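Local coordinates for protein leukotriene A-4 hydrolase (Saccharomyces cerevisiae, PDB 2XQ0) that removes N-terminal residues, preferably from di- and tripeptides, as a zinc aminopeptidase of the M1 family, and has low epoxide hydrolase activity in vitro, at residues A[30-35]-A[166-171]; A[48-53]-A[114-119]; A[285-290]-A[584-589]; A[408-413]-A[437-442]; A[591-596]-A[624-629]. One frame throughout, in Å; residues are numbered along the deposited sequence.

Interaction 1 of 5, residues A[30-35]-A[166-171]; sequences VLHTDL and TFTASI
Leu31 and Thr166 meet through a water, which donates to Leu31 O and accepts from Thr166 N. Leu31 belongs to a classic beta bulge, in which it and His32 both face Gln53 of strand 45-56. The His32 side chain turns to strand 165-172, with CG anti to the backbone N (chi1 -174°). There the ring edge meets two threonine hydroxyls. His32 ND1 is hydrogen-bonded to Thr166 OG1 at 2.8 Å. His32 NE2 donates to Thr168 OG1 at 2.9 Å, with the hydroxyl close to the ring plane. Thr33 joins the backbone pairing: its N donates to Thr166 O and its O accepts from Thr168 N. Its side chain lies beside Phe167 on the same face of the sheet. Thr33 CB sits over one face of the Phe167 ring, offset toward the rim, and Thr33 CG2 comes within 3.4 Å of Phe167 CE2. Thr33 OG1 bonds to Ser165 OG. Asp34 shares the other face with Thr168. Asp34 OD1 accepts from Thr168 OG1 at 2.7 Å, on the anti side and 29° out of the carboxylate plane. Leu35 N donates to Thr168 O, and Leu35 O accepts from Ser170 N at 2.8 Å. Leu35 CD1 lies 3.9 Å from Phe167 CD2. The two strands form a parallel pair in the mixed sheet of the M1 N-terminal domain. One face, with Leu35, Phe167 and Ala169, is largely apolar. On the other, Thr168 OG1 accepts from the histidine and donates to the aspartate. This fixes the hydroxyl's direction and links His32 NE2 to the Asp34 carboxylate through one oxygen.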
# COMPACT_ATOMS: atom_id res chain seq x y z
N VAL A 30 -12.53 -18.33 14.75
CA VAL A 30 -11.18 -18.24 15.30
C VAL A 30 -11.22 -17.27 16.47
O VAL A 30 -11.32 -16.06 16.29
CB VAL A 30 -10.13 -17.79 14.27
CG1 VAL A 30 -8.76 -17.68 14.93
CG2 VAL A 30 -10.06 -18.78 13.13
N LEU A 31 -11.13 -17.82 17.67
CA LEU A 31 -11.26 -17.05 18.90
C LEU A 31 -9.95 -16.41 19.34
O LEU A 31 -9.95 -15.40 20.01
CB LEU A 31 -11.80 -17.95 20.01
CG LEU A 31 -13.06 -18.69 19.56
CD1 LEU A 31 -13.58 -19.59 20.65
CD2 LEU A 31 -14.12 -17.69 19.10
N HIS A 32 -8.82 -17.02 18.97
CA HIS A 32 -7.51 -16.49 19.33
C HIS A 32 -6.42 -17.21 18.56
O HIS A 32 -6.55 -18.41 18.26
CB HIS A 32 -7.25 -16.63 20.83
CG HIS A 32 -5.98 -15.98 21.28
ND1 HIS A 32 -5.86 -14.61 21.43
CD2 HIS A 32 -4.76 -16.49 21.57
CE1 HIS A 32 -4.63 -14.31 21.80
NE2 HIS A 32 -3.94 -15.44 21.89
N THR A 33 -5.34 -16.49 18.24
CA THR A 33 -4.18 -17.04 17.53
C THR A 33 -2.89 -16.69 18.26
O THR A 33 -2.60 -15.53 18.52
CB THR A 33 -4.06 -16.48 16.11
OG1 THR A 33 -5.28 -16.70 15.40
CG2 THR A 33 -2.90 -17.14 15.36
N ASP A 34 -2.09 -17.70 18.56
CA ASP A 34 -0.82 -17.44 19.22
C ASP A 34 0.31 -17.90 18.32
O ASP A 34 0.29 -19.03 17.81
CB ASP A 34 -0.76 -18.15 20.58
CG ASP A 34 0.59 -18.00 21.28
OD1 ASP A 34 1.02 -16.86 21.59
OD2 ASP A 34 1.23 -19.04 21.54
N LEU A 35 1.29 -17.02 18.10
CA LEU A 35 2.46 -17.34 17.30
C LEU A 35 3.67 -17.51 18.22
O LEU A 35 3.98 -16.64 19.01
CB LEU A 35 2.72 -16.23 16.27
CG LEU A 35 1.68 -16.11 15.16
CD1 LEU A 35 1.70 -14.74 14.45
CD2 LEU A 35 1.86 -17.25 14.16
N THR A 166 -7.78 -12.02 17.63
CA THR A 166 -6.75 -11.49 18.49
C THR A 166 -5.49 -12.35 18.35
O THR A 166 -5.57 -13.54 17.99
CB THR A 166 -7.22 -11.47 19.96
OG1 THR A 166 -7.64 -12.78 20.34
CG2 THR A 166 -8.41 -10.52 20.10
N PHE A 167 -4.33 -11.75 18.63
CA PHE A 167 -3.05 -12.46 18.59
C PHE A 167 -2.23 -12.26 19.86
O PHE A 167 -2.26 -11.20 20.48
CB PHE A 167 -2.17 -11.99 17.43
CG PHE A 167 -2.56 -12.53 16.10
CD1 PHE A 167 -3.63 -12.00 15.41
CD2 PHE A 167 -1.82 -13.54 15.50
CE1 PHE A 167 -3.98 -12.48 14.18
CE2 PHE A 167 -2.17 -14.05 14.25
CZ PHE A 167 -3.25 -13.52 13.59
N THR A 168 -1.49 -13.28 20.23
CA THR A 168 -0.32 -13.11 21.10
C THR A 168 0.85 -13.64 20.29
O THR A 168 0.67 -14.47 19.41
CB THR A 168 -0.45 -13.90 22.40
OG1 THR A 168 -1.01 -15.19 22.12
CG2 THR A 168 -1.35 -13.18 23.39
N ALA A 169 2.06 -13.18 20.60
CA ALA A 169 3.22 -13.64 19.85
C ALA A 169 4.48 -13.60 20.69
O ALA A 169 4.77 -12.60 21.34
CB ALA A 169 3.40 -12.80 18.59
N SER A 170 5.24 -14.69 20.66
CA SER A 170 6.58 -14.66 21.23
C SER A 170 7.54 -14.92 20.10
O SER A 170 7.37 -15.88 19.34
CB SER A 170 6.76 -15.73 22.30
OG SER A 170 5.78 -15.58 23.30
N ILE A 171 8.54 -14.06 19.97
CA ILE A 171 9.47 -14.17 18.87
C ILE A 171 10.89 -14.14 19.40
O ILE A 171 11.33 -13.17 20.00
CB ILE A 171 9.26 -13.06 17.84
CG1 ILE A 171 7.79 -13.03 17.40
CG2 ILE A 171 10.17 -13.28 16.65
CD1 ILE A 171 7.43 -11.89 16.51
O HOH W 1 -10.80 -13.00 18.49

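Interaction 2 of 5, residues A[48-53]-A[114-119]; sequences GSVTFQ and LNIQFR
Gly48 and Phe118, Val50 and Ile116, and Phe52 and Leu114 are the three hydrogen-bonded pairs of this antiparallel contact. Each pair makes two backbone bonds, six in all. Phe52 N to Leu114 O and Leu114 N to Phe52 O are both 2.8 Å. The Gly48 backbone angles would press a side chain against the preceding carbonyl.

The polar side-chain bonds centre on Asn115. With CG anti to the backbone N (chi1 -177°), its side chain leans toward strand 45-56, and Asn115 ND2 donates to Thr51 OG1 at 2.7 Å. The acceptor lies in the amide plane. A second, weak bond runs from Asn115 ND2 to Ser49 OG at 3.3 Å.

The apolar contacts lie on the opposite face. Val50 CG1 touches Phe118 CE1 at 4.0 Å, and also packs on Ile116 CB. Phe52 and Leu114 lie side by side, with Phe52 CD2 4.0 Å from Leu114 CD2. Ile116 CD1 approaches the edge of the Phe52 ring, while Val50 CG2 sits above one face of that ring, toward its rim.

The strands are central in the ten-stranded sheet. Their pairing gives a two-faced surface. Thr51, with weaker help from Ser49, orients the Asn115 amide, and the buried face is left to hydrocarbon and aromatic packing.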
# COMPACT_ATOMS: atom_id res chain seq x y z
N GLY A 48 8.67 -22.63 14.28
CA GLY A 48 8.02 -22.63 15.57
C GLY A 48 6.64 -23.19 15.39
O GLY A 48 6.44 -24.14 14.63
N SER A 49 5.67 -22.61 16.08
CA SER A 49 4.35 -23.17 16.01
C SER A 49 3.29 -22.09 16.13
O SER A 49 3.54 -21.03 16.70
CB SER A 49 4.16 -24.22 17.10
OG SER A 49 3.96 -23.60 18.35
N VAL A 50 2.12 -22.35 15.56
CA VAL A 50 0.98 -21.48 15.70
C VAL A 50 -0.10 -22.25 16.43
O VAL A 50 -0.34 -23.44 16.15
CB VAL A 50 0.45 -20.93 14.35
CG1 VAL A 50 0.17 -22.05 13.34
CG2 VAL A 50 -0.82 -20.09 14.57
N THR A 51 -0.73 -21.60 17.39
CA THR A 51 -1.81 -22.23 18.13
C THR A 51 -3.08 -21.41 17.95
O THR A 51 -3.09 -20.21 18.19
CB THR A 51 -1.49 -22.31 19.64
OG1 THR A 51 -0.22 -22.94 19.83
CG2 THR A 51 -2.56 -23.11 20.37
N PHE A 52 -4.15 -22.06 17.50
CA PHE A 52 -5.46 -21.44 17.35
C PHE A 52 -6.41 -22.00 18.40
O PHE A 52 -6.46 -23.22 18.63
CB PHE A 52 -6.06 -21.77 15.99
CG PHE A 52 -5.25 -21.30 14.82
CD1 PHE A 52 -5.29 -19.98 14.41
CD2 PHE A 52 -4.46 -22.19 14.10
CE1 PHE A 52 -4.56 -19.55 13.33
CE2 PHE A 52 -3.72 -21.77 13.02
CZ PHE A 52 -3.77 -20.45 12.63
N GLN A 53 -7.19 -21.11 19.01
CA GLN A 53 -8.35 -21.54 19.77
C GLN A 53 -9.50 -21.41 18.78
O GLN A 53 -9.77 -20.32 18.27
CB GLN A 53 -8.59 -20.63 20.97
CG GLN A 53 -7.39 -20.42 21.88
CD GLN A 53 -6.98 -21.69 22.56
OE1 GLN A 53 -7.80 -22.57 22.83
NE2 GLN A 53 -5.68 -21.80 22.86
N LEU A 114 -5.86 -25.97 18.42
CA LEU A 114 -5.12 -26.52 17.29
C LEU A 114 -3.69 -25.99 17.26
O LEU A 114 -3.49 -24.77 17.17
CB LEU A 114 -5.83 -26.17 15.99
CG LEU A 114 -5.01 -26.42 14.72
CD1 LEU A 114 -4.67 -27.89 14.58
CD2 LEU A 114 -5.76 -25.92 13.50
N ASN A 115 -2.71 -26.88 17.36
CA ASN A 115 -1.31 -26.48 17.29
C ASN A 115 -0.62 -27.09 16.08
O ASN A 115 -0.69 -28.30 15.84
CB ASN A 115 -0.56 -26.86 18.57
CG ASN A 115 0.89 -26.40 18.56
OD1 ASN A 115 1.79 -27.14 18.17
ND2 ASN A 115 1.13 -25.17 18.99
N ILE A 116 0.05 -26.25 15.30
CA ILE A 116 0.80 -26.73 14.14
C ILE A 116 2.24 -26.25 14.22
O ILE A 116 2.50 -25.04 14.27
CB ILE A 116 0.20 -26.17 12.85
CG1 ILE A 116 -1.31 -26.45 12.79
CG2 ILE A 116 0.94 -26.73 11.64
CD1 ILE A 116 -2.04 -25.57 11.82
N GLN A 117 3.18 -27.19 14.20
CA GLN A 117 4.59 -26.85 14.14
C GLN A 117 5.01 -26.79 12.70
O GLN A 117 4.65 -27.66 11.90
CB GLN A 117 5.45 -27.89 14.86
CG GLN A 117 5.26 -27.92 16.35
CD GLN A 117 5.95 -29.11 16.97
OE1 GLN A 117 7.15 -29.32 16.75
NE2 GLN A 117 5.21 -29.90 17.73
N PHE A 118 5.80 -25.78 12.36
CA PHE A 118 6.17 -25.59 10.97
C PHE A 118 7.45 -24.78 10.90
O PHE A 118 7.89 -24.22 11.91
CB PHE A 118 5.05 -24.84 10.24
CG PHE A 118 4.90 -23.42 10.70
CD1 PHE A 118 4.18 -23.12 11.85
CD2 PHE A 118 5.50 -22.39 10.00
CE1 PHE A 118 4.06 -21.81 12.27
CE2 PHE A 118 5.39 -21.10 10.43
CZ PHE A 118 4.67 -20.81 11.57
N ARG A 119 8.02 -24.71 9.70
CA ARG A 119 9.05 -23.73 9.41
C ARG A 119 8.83 -23.15 8.00
O ARG A 119 8.26 -23.81 7.13
CB ARG A 119 10.44 -24.36 9.53
CG ARG A 119 10.67 -25.54 8.61
CD ARG A 119 12.01 -26.24 8.89
NE ARG A 119 13.12 -25.33 8.64
CZ ARG A 119 13.86 -24.77 9.59
NH1 ARG A 119 13.63 -25.04 10.87
NH2 ARG A 119 14.85 -23.95 9.25

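Interaction 3 of 5, residues A[285-290]-A[584-589]; sequences TPTLLA and GTVGRM. Unlike the reference sequence in segment 285-290: Leu289 (reference Ile).
The Arg588 guanidinium has Thr285 CG2 over one face and Thr287 OG1 at its edge. Thr285 CG2 is 3.8 Å from Arg588 NH1. Thr287 OG1 is 3.6 Å from Arg588 NH1, a contact rather than a bond. The Arg588 chain is extended from CG to NE, and its CD passes Thr287 OG1 at 3.6 Å. The Thr285 side chain crosses that of Arg588 at about a right angle. Leu288 CD2 comes within 4.3 Å of Arg588 NH1.

The two threonines are tied together: Thr287 OG1 donates to Thr285 OG1 at 2.8 Å. The other branch of Thr287 is apolar, and its CG2 meets Val586 CG1 at 4.0 Å. Arg588 NH1 has a further partner in Glu558, but that ion pair is long and weak.

The contact joins a loop of the catalytic domain to the N-terminal end of helix 589-600 in the C-terminal domain. Backbone bonds link Thr285 to Gly274 and Met589 to Pro272, and Gly274 and Pro272 are substrate-site residues. The Arg588 side chain comes within about 5 Å of bound bestatin. This placement is as in leukotriene A4 hydrolases, where the peptide-binding cleft lies between the domains beside the zinc site.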
# COMPACT_ATOMS: atom_id res chain seq x y z
N THR A 285 8.74 3.21 3.86
CA THR A 285 9.93 3.35 3.01
C THR A 285 10.80 4.49 3.53
O THR A 285 10.29 5.54 3.93
CB THR A 285 9.53 3.62 1.52
OG1 THR A 285 10.69 3.83 0.72
CG2 THR A 285 8.61 4.84 1.41
N PRO A 286 12.12 4.28 3.55
CA PRO A 286 13.05 5.35 3.94
C PRO A 286 13.04 6.51 2.95
O PRO A 286 13.53 7.58 3.28
CB PRO A 286 14.43 4.67 3.90
CG PRO A 286 14.18 3.23 3.69
CD PRO A 286 12.80 3.04 3.16
N THR A 287 12.50 6.29 1.76
CA THR A 287 12.41 7.37 0.79
C THR A 287 11.37 8.38 1.24
O THR A 287 11.14 9.37 0.58
CB THR A 287 12.07 6.89 -0.63
OG1 THR A 287 10.79 6.26 -0.64
CG2 THR A 287 13.13 5.90 -1.14
N LEU A 288 10.73 8.13 2.38
CA LEU A 288 9.83 9.13 2.94
C LEU A 288 10.66 10.25 3.55
O LEU A 288 10.17 11.37 3.71
CB LEU A 288 8.91 8.54 4.01
CG LEU A 288 7.74 7.65 3.58
CD1 LEU A 288 6.68 7.60 4.67
CD2 LEU A 288 7.15 8.17 2.28
N LEU A 289 11.90 9.95 3.91
CA LEU A 289 12.75 10.96 4.52
C LEU A 289 13.36 11.88 3.48
O LEU A 289 14.23 11.48 2.70
CB LEU A 289 13.86 10.31 5.35
CG LEU A 289 13.45 10.09 6.80
CD1 LEU A 289 12.33 9.06 6.88
CD2 LEU A 289 14.66 9.67 7.60
N ALA A 290 12.92 13.14 3.50
CA ALA A 290 13.37 14.13 2.54
C ALA A 290 14.10 15.27 3.24
O ALA A 290 14.65 16.16 2.58
CB ALA A 290 12.18 14.65 1.75
N GLY A 584 20.49 1.97 -7.82
CA GLY A 584 21.14 1.02 -6.95
C GLY A 584 21.03 1.44 -5.50
O GLY A 584 21.54 0.76 -4.60
N THR A 585 20.36 2.57 -5.28
CA THR A 585 20.23 3.13 -3.93
C THR A 585 18.80 3.03 -3.38
O THR A 585 18.60 3.14 -2.18
CB THR A 585 20.74 4.60 -3.87
OG1 THR A 585 19.74 5.48 -4.40
CG2 THR A 585 22.04 4.76 -4.66
N VAL A 586 17.82 2.81 -4.26
CA VAL A 586 16.42 2.68 -3.85
C VAL A 586 15.81 1.33 -4.25
O VAL A 586 16.26 0.71 -5.21
CB VAL A 586 15.53 3.84 -4.39
CG1 VAL A 586 15.97 5.18 -3.81
CG2 VAL A 586 15.54 3.88 -5.91
N GLY A 587 14.79 0.90 -3.51
CA GLY A 587 14.12 -0.36 -3.78
C GLY A 587 12.61 -0.24 -3.92
O GLY A 587 11.92 -1.19 -4.29
N ARG A 588 12.08 0.95 -3.63
CA ARG A 588 10.64 1.18 -3.75
C ARG A 588 10.17 0.96 -5.19
O ARG A 588 10.66 1.62 -6.10
CB ARG A 588 10.30 2.60 -3.30
CG ARG A 588 8.80 2.88 -3.23
CD ARG A 588 8.52 4.20 -2.54
NE ARG A 588 7.09 4.49 -2.51
CZ ARG A 588 6.56 5.64 -2.12
NH1 ARG A 588 7.35 6.63 -1.71
NH2 ARG A 588 5.25 5.81 -2.13
N MET A 589 9.23 0.04 -5.38
CA MET A 589 8.81 -0.34 -6.73
C MET A 589 8.44 0.86 -7.59
O MET A 589 8.84 0.96 -8.75
CB MET A 589 7.65 -1.34 -6.70
CG MET A 589 8.11 -2.78 -6.54
SD MET A 589 6.78 -4.00 -6.61
CE MET A 589 5.86 -3.62 -5.13

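Interaction 4 of 5, residues A[408-413]-A[437-442]; sequences AEFDPF and EFYPEK
Tyr439 reaches across to Glu409 and Phe413. With CG anti to the carbonyl carbon (chi1 -68°), the ring heads for helix 407-420. CE2 of Tyr439 meets Phe413 CB at 3.7 Å, and lies near Phe413 CG as well. Across the ring, Tyr439 CE1 is 3.8 Å from Glu409 O, which lies at the ring edge, near its plane. Over the centre of one ring face lies CD2 of the adjacent Phe438. At the tip, Tyr439 OH donates to Glu409 O at 2.8 Å. The hydroxyl is tilted 32° from the carbonyl plane; Tyr439 OH also lies 3.2 Å from Phe413 CB and touches Phe410 CA. Glu409 O is the carbonyl that Phe413 N would use in a regular helix. The helix is kinked here, at Pro412; that bond is missing, and the tyrosine hydroxyl provides Glu409 O with a donor.

Phe438 covers the same turn. Phe413 CA lies over its ring face, offset toward the rim, and Pro412 CB is 3.7 Å from Phe438 CZ. The Phe413 ring turns its edge to the Phe438 face in an offset edge-to-face pair, with centroids 5.8 Å apart and planes at 60°. Exposed Glu409 forms a salt bridge through OE2 with Lys442 NZ at 3.2 Å.

The contact sits away from the active site. It joins helix 407-420 to the end of helix 428-438 and the turn that follows. Helix 321-339 lies behind helix 407-420: its Trp326 touches Phe410 and Phe413, and its Arg333 forms a salt bridge with Asp411. Leu404 packs against Tyr439 and Lys442.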
# COMPACT_ATOMS: atom_id res chain seq x y z
N ALA A 408 -20.30 17.99 6.25
CA ALA A 408 -21.05 18.05 7.50
C ALA A 408 -22.16 17.02 7.52
O ALA A 408 -22.44 16.42 8.56
CB ALA A 408 -21.62 19.44 7.70
N GLU A 409 -22.79 16.81 6.37
CA GLU A 409 -23.89 15.84 6.24
C GLU A 409 -23.39 14.39 6.18
O GLU A 409 -24.10 13.45 6.54
CB GLU A 409 -24.70 16.14 4.98
CG GLU A 409 -25.45 17.45 5.02
CD GLU A 409 -26.57 17.44 6.05
OE1 GLU A 409 -26.58 18.34 6.91
OE2 GLU A 409 -27.43 16.54 6.00
N PHE A 410 -22.17 14.22 5.70
CA PHE A 410 -21.63 12.89 5.42
C PHE A 410 -20.91 12.33 6.63
O PHE A 410 -20.91 11.13 6.88
CB PHE A 410 -20.69 12.99 4.21
CG PHE A 410 -20.34 11.68 3.58
CD1 PHE A 410 -21.33 10.79 3.17
CD2 PHE A 410 -19.01 11.34 3.34
CE1 PHE A 410 -21.00 9.58 2.58
CE2 PHE A 410 -18.69 10.13 2.75
CZ PHE A 410 -19.69 9.26 2.37
N ASP A 411 -20.28 13.21 7.41
CA ASP A 411 -19.48 12.75 8.54
C ASP A 411 -20.25 11.91 9.56
O ASP A 411 -19.69 10.97 10.14
CB ASP A 411 -18.75 13.93 9.20
CG ASP A 411 -17.56 14.42 8.38
OD1 ASP A 411 -17.42 13.97 7.21
OD2 ASP A 411 -16.76 15.24 8.89
N PRO A 412 -21.54 12.22 9.77
CA PRO A 412 -22.33 11.35 10.66
C PRO A 412 -22.44 9.93 10.12
O PRO A 412 -22.38 8.97 10.89
CB PRO A 412 -23.71 12.01 10.66
CG PRO A 412 -23.41 13.46 10.43
CD PRO A 412 -22.26 13.47 9.46
N PHE A 413 -22.60 9.79 8.80
CA PHE A 413 -22.59 8.46 8.19
C PHE A 413 -21.24 7.74 8.40
O PHE A 413 -21.19 6.57 8.74
CB PHE A 413 -22.91 8.51 6.70
CG PHE A 413 -22.69 7.19 6.00
CD1 PHE A 413 -23.57 6.13 6.20
CD2 PHE A 413 -21.58 7.00 5.18
CE1 PHE A 413 -23.36 4.90 5.57
CE2 PHE A 413 -21.37 5.78 4.55
CZ PHE A 413 -22.27 4.73 4.74
N GLU A 437 -29.92 2.62 4.97
CA GLU A 437 -30.57 2.68 6.27
C GLU A 437 -30.30 4.02 6.97
O GLU A 437 -31.15 4.53 7.71
CB GLU A 437 -30.13 1.51 7.16
CG GLU A 437 -30.43 0.14 6.61
CD GLU A 437 -29.55 -0.95 7.21
OE1 GLU A 437 -28.60 -0.60 7.96
OE2 GLU A 437 -29.80 -2.14 6.94
N PHE A 438 -29.12 4.59 6.73
CA PHE A 438 -28.72 5.80 7.43
C PHE A 438 -29.42 7.07 6.91
O PHE A 438 -29.69 8.00 7.68
CB PHE A 438 -27.20 5.98 7.41
CG PHE A 438 -26.72 7.06 8.33
CD1 PHE A 438 -26.61 6.82 9.69
CD2 PHE A 438 -26.41 8.31 7.84
CE1 PHE A 438 -26.19 7.82 10.56
CE2 PHE A 438 -25.98 9.32 8.70
CZ PHE A 438 -25.87 9.07 10.06
N TYR A 439 -29.72 7.10 5.62
CA TYR A 439 -30.31 8.28 5.00
C TYR A 439 -31.74 8.05 4.46
O TYR A 439 -31.97 8.14 3.25
CB TYR A 439 -29.42 8.77 3.85
CG TYR A 439 -28.08 9.35 4.25
CD1 TYR A 439 -27.98 10.62 4.81
CD2 TYR A 439 -26.91 8.64 4.03
CE1 TYR A 439 -26.76 11.16 5.17
CE2 TYR A 439 -25.67 9.18 4.37
CZ TYR A 439 -25.60 10.44 4.94
OH TYR A 439 -24.38 10.97 5.28
N PRO A 440 -32.70 7.75 5.36
CA PRO A 440 -34.09 7.54 4.94
C PRO A 440 -34.65 8.74 4.20
O PRO A 440 -35.38 8.57 3.22
CB PRO A 440 -34.83 7.37 6.27
CG PRO A 440 -33.79 6.95 7.25
CD PRO A 440 -32.52 7.63 6.81
N GLU A 441 -34.32 9.94 4.66
CA GLU A 441 -34.87 11.15 4.06
C GLU A 441 -34.24 11.44 2.70
O GLU A 441 -34.76 12.24 1.94
CB GLU A 441 -34.71 12.35 4.99
CG GLU A 441 -35.60 12.28 6.23
CD GLU A 441 -35.78 13.63 6.92
OE1 GLU A 441 -35.82 14.67 6.21
OE2 GLU A 441 -35.90 13.66 8.16
N LYS A 442 -33.13 10.78 2.40
CA LYS A 442 -32.40 11.07 1.17
C LYS A 442 -32.45 9.93 0.16
O LYS A 442 -31.57 9.79 -0.69
CB LYS A 442 -30.94 11.47 1.48
CG LYS A 442 -30.81 12.75 2.29
CD LYS A 442 -29.38 13.27 2.29
CE LYS A 442 -29.31 14.74 2.68
NZ LYS A 442 -29.46 14.94 4.15

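Interaction 5 of 5, residues A[591-596]-A[624-629]; sequences FVRPGY and ALVKQD
Arg593 and Asp629 form a salt bridge between two helices of the all-helical C-terminal domain. Its hydrogen bond, from Arg593 NE to Asp629 OD2, is weak at 3.4 Å, though nearly straight with an angle of 168° at the hydrogen. Asp629 OD2 meets the guanidinium at its edge, and the guanidinium and carboxylate planes are 34° apart. Arg597 NE offers Asp629 OD2 a second partner, a long and weak one.

Leu625 packs on the same arginine. Its CB lies over the centre of one guanidinium face, 3.8 Å from Arg593 CZ. Leu625 CD1 reaches Arg593 NH1 at 3.6 Å. The arginine is bent at chi3 (72°), which turns NE aside from the line of the chain. The cation is thus bordered by a carboxylate at the edge and hydrocarbon on a face.

Farther in, Val626 carries the apolar packing. Helices 589-600 and 620-629 run nearly parallel here, with short-segment axes 9.6 Å apart, and helix 604-614 comes between them in the chain. Phe611 of that helix also touches Val626. Tyr596 OH bonds to Tyr618 OH outside the contact. The Tyr596 ring receives Val626 CG1 over one face, 4.0 Å from its centroid. The second methyl of the valine, Val626 CG2, touches Val592 CG1 at 3.7 Å.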
# COMPACT_ATOMS: atom_id res chain seq x y z
N PHE A 591 9.58 3.63 -7.96
CA PHE A 591 10.73 4.29 -8.61
C PHE A 591 11.56 3.31 -9.44
O PHE A 591 11.96 3.62 -10.56
CB PHE A 591 11.64 4.98 -7.60
CG PHE A 591 10.93 5.95 -6.70
CD1 PHE A 591 10.13 6.94 -7.23
CD2 PHE A 591 11.07 5.86 -5.32
CE1 PHE A 591 9.47 7.83 -6.39
CE2 PHE A 591 10.41 6.75 -4.48
CZ PHE A 591 9.62 7.72 -5.02
N VAL A 592 11.80 2.14 -8.86
CA VAL A 592 12.62 1.09 -9.47
C VAL A 592 12.08 0.58 -10.81
O VAL A 592 12.81 0.57 -11.81
CB VAL A 592 12.81 -0.08 -8.49
CG1 VAL A 592 13.46 -1.28 -9.19
CG2 VAL A 592 13.64 0.36 -7.30
N ARG A 593 10.81 0.17 -10.84
CA ARG A 593 10.21 -0.36 -12.07
C ARG A 593 10.24 0.66 -13.21
O ARG A 593 10.75 0.37 -14.30
CB ARG A 593 8.76 -0.81 -11.84
CG ARG A 593 8.61 -2.06 -11.02
CD ARG A 593 7.16 -2.50 -10.99
NE ARG A 593 6.74 -3.04 -12.28
CZ ARG A 593 5.60 -3.70 -12.48
NH1 ARG A 593 4.76 -3.89 -11.47
NH2 ARG A 593 5.31 -4.17 -13.69
N PRO A 594 9.67 1.85 -12.98
CA PRO A 594 9.69 2.86 -14.03
C PRO A 594 11.11 3.28 -14.37
O PRO A 594 11.40 3.58 -15.52
CB PRO A 594 8.94 4.05 -13.39
CG PRO A 594 8.16 3.46 -12.26
CD PRO A 594 8.98 2.31 -11.76
N GLY A 595 11.98 3.32 -13.36
CA GLY A 595 13.36 3.74 -13.56
C GLY A 595 14.08 2.85 -14.55
O GLY A 595 14.79 3.32 -15.45
N TYR A 596 13.90 1.55 -14.38
CA TYR A 596 14.47 0.57 -15.29
C TYR A 596 13.85 0.65 -16.68
O TYR A 596 14.53 0.43 -17.68
CB TYR A 596 14.39 -0.85 -14.69
CG TYR A 596 15.56 -1.16 -13.80
CD1 TYR A 596 16.80 -1.48 -14.34
CD2 TYR A 596 15.44 -1.12 -12.42
CE1 TYR A 596 17.89 -1.76 -13.53
CE2 TYR A 596 16.52 -1.40 -11.60
CZ TYR A 596 17.74 -1.72 -12.16
OH TYR A 596 18.81 -1.99 -11.33
N ALA A 624 11.29 -9.62 -9.32
CA ALA A 624 10.45 -10.38 -10.23
C ALA A 624 9.93 -9.50 -11.35
O ALA A 624 10.05 -9.81 -12.54
CB ALA A 624 9.29 -11.01 -9.48
N LEU A 625 9.35 -8.37 -10.97
CA LEU A 625 8.70 -7.52 -11.94
C LEU A 625 9.68 -6.77 -12.82
O LEU A 625 9.42 -6.54 -14.00
CB LEU A 625 7.72 -6.59 -11.24
CG LEU A 625 6.58 -7.47 -10.73
CD1 LEU A 625 5.75 -6.80 -9.64
CD2 LEU A 625 5.71 -7.89 -11.92
N VAL A 626 10.84 -6.42 -12.27
CA VAL A 626 11.86 -5.72 -13.06
C VAL A 626 12.51 -6.69 -14.04
O VAL A 626 12.84 -6.30 -15.17
CB VAL A 626 12.93 -5.06 -12.17
CG1 VAL A 626 13.94 -4.30 -13.04
CG2 VAL A 626 12.28 -4.12 -11.17
N LYS A 627 12.67 -7.93 -13.61
CA LYS A 627 13.18 -9.00 -14.47
C LYS A 627 12.42 -9.06 -15.80
O LYS A 627 13.02 -9.07 -16.86
CB LYS A 627 13.12 -10.35 -13.75
CG LYS A 627 13.17 -11.56 -14.68
CD LYS A 627 13.01 -12.89 -13.93
CE LYS A 627 14.33 -13.37 -13.33
NZ LYS A 627 14.25 -14.78 -12.84
N GLN A 628 11.09 -9.07 -15.73
CA GLN A 628 10.27 -9.22 -16.93
C GLN A 628 10.05 -7.89 -17.65
O GLN A 628 9.79 -7.87 -18.85
CB GLN A 628 8.93 -9.86 -16.59
CG GLN A 628 7.93 -8.92 -15.96
CD GLN A 628 6.86 -9.67 -15.22
OE1 GLN A 628 7.01 -10.85 -14.91
NE2 GLN A 628 5.76 -8.99 -14.92
N ASP A 629 10.13 -6.79 -16.92
CA ASP A 629 10.12 -5.47 -17.54
C ASP A 629 11.29 -5.39 -18.52
O ASP A 629 11.16 -4.83 -19.61
CB ASP A 629 10.23 -4.36 -16.50
CG ASP A 629 8.90 -4.02 -15.86
OD1 ASP A 629 7.88 -4.63 -16.23
OD2 ASP A 629 8.87 -3.13 -14.98

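Overall arrangement
Interactions 1 and 2 are neighbours in one sheet of the N-terminal domain, with centres 10 Å apart. Strands 28-40 and 45-56 join them, through bonds such as Asp34 N to Thr51 O at 2.7 Å. Leu35 of interaction 1 lies about 8 Å, side chain to side chain, from substrate-site Leu146. Interactions 3 and 5 also touch: Val586 O is 3.4 Å from Val592 CG2. Interaction 3 is close to the active site, with the Arg588 side chain about 10 Å from the zinc ion. The Leu625 side chain of interaction 5 is about 10 Å from the bound bestatin. Interaction 4 stands apart, its centre 41 Å from that of interaction 3.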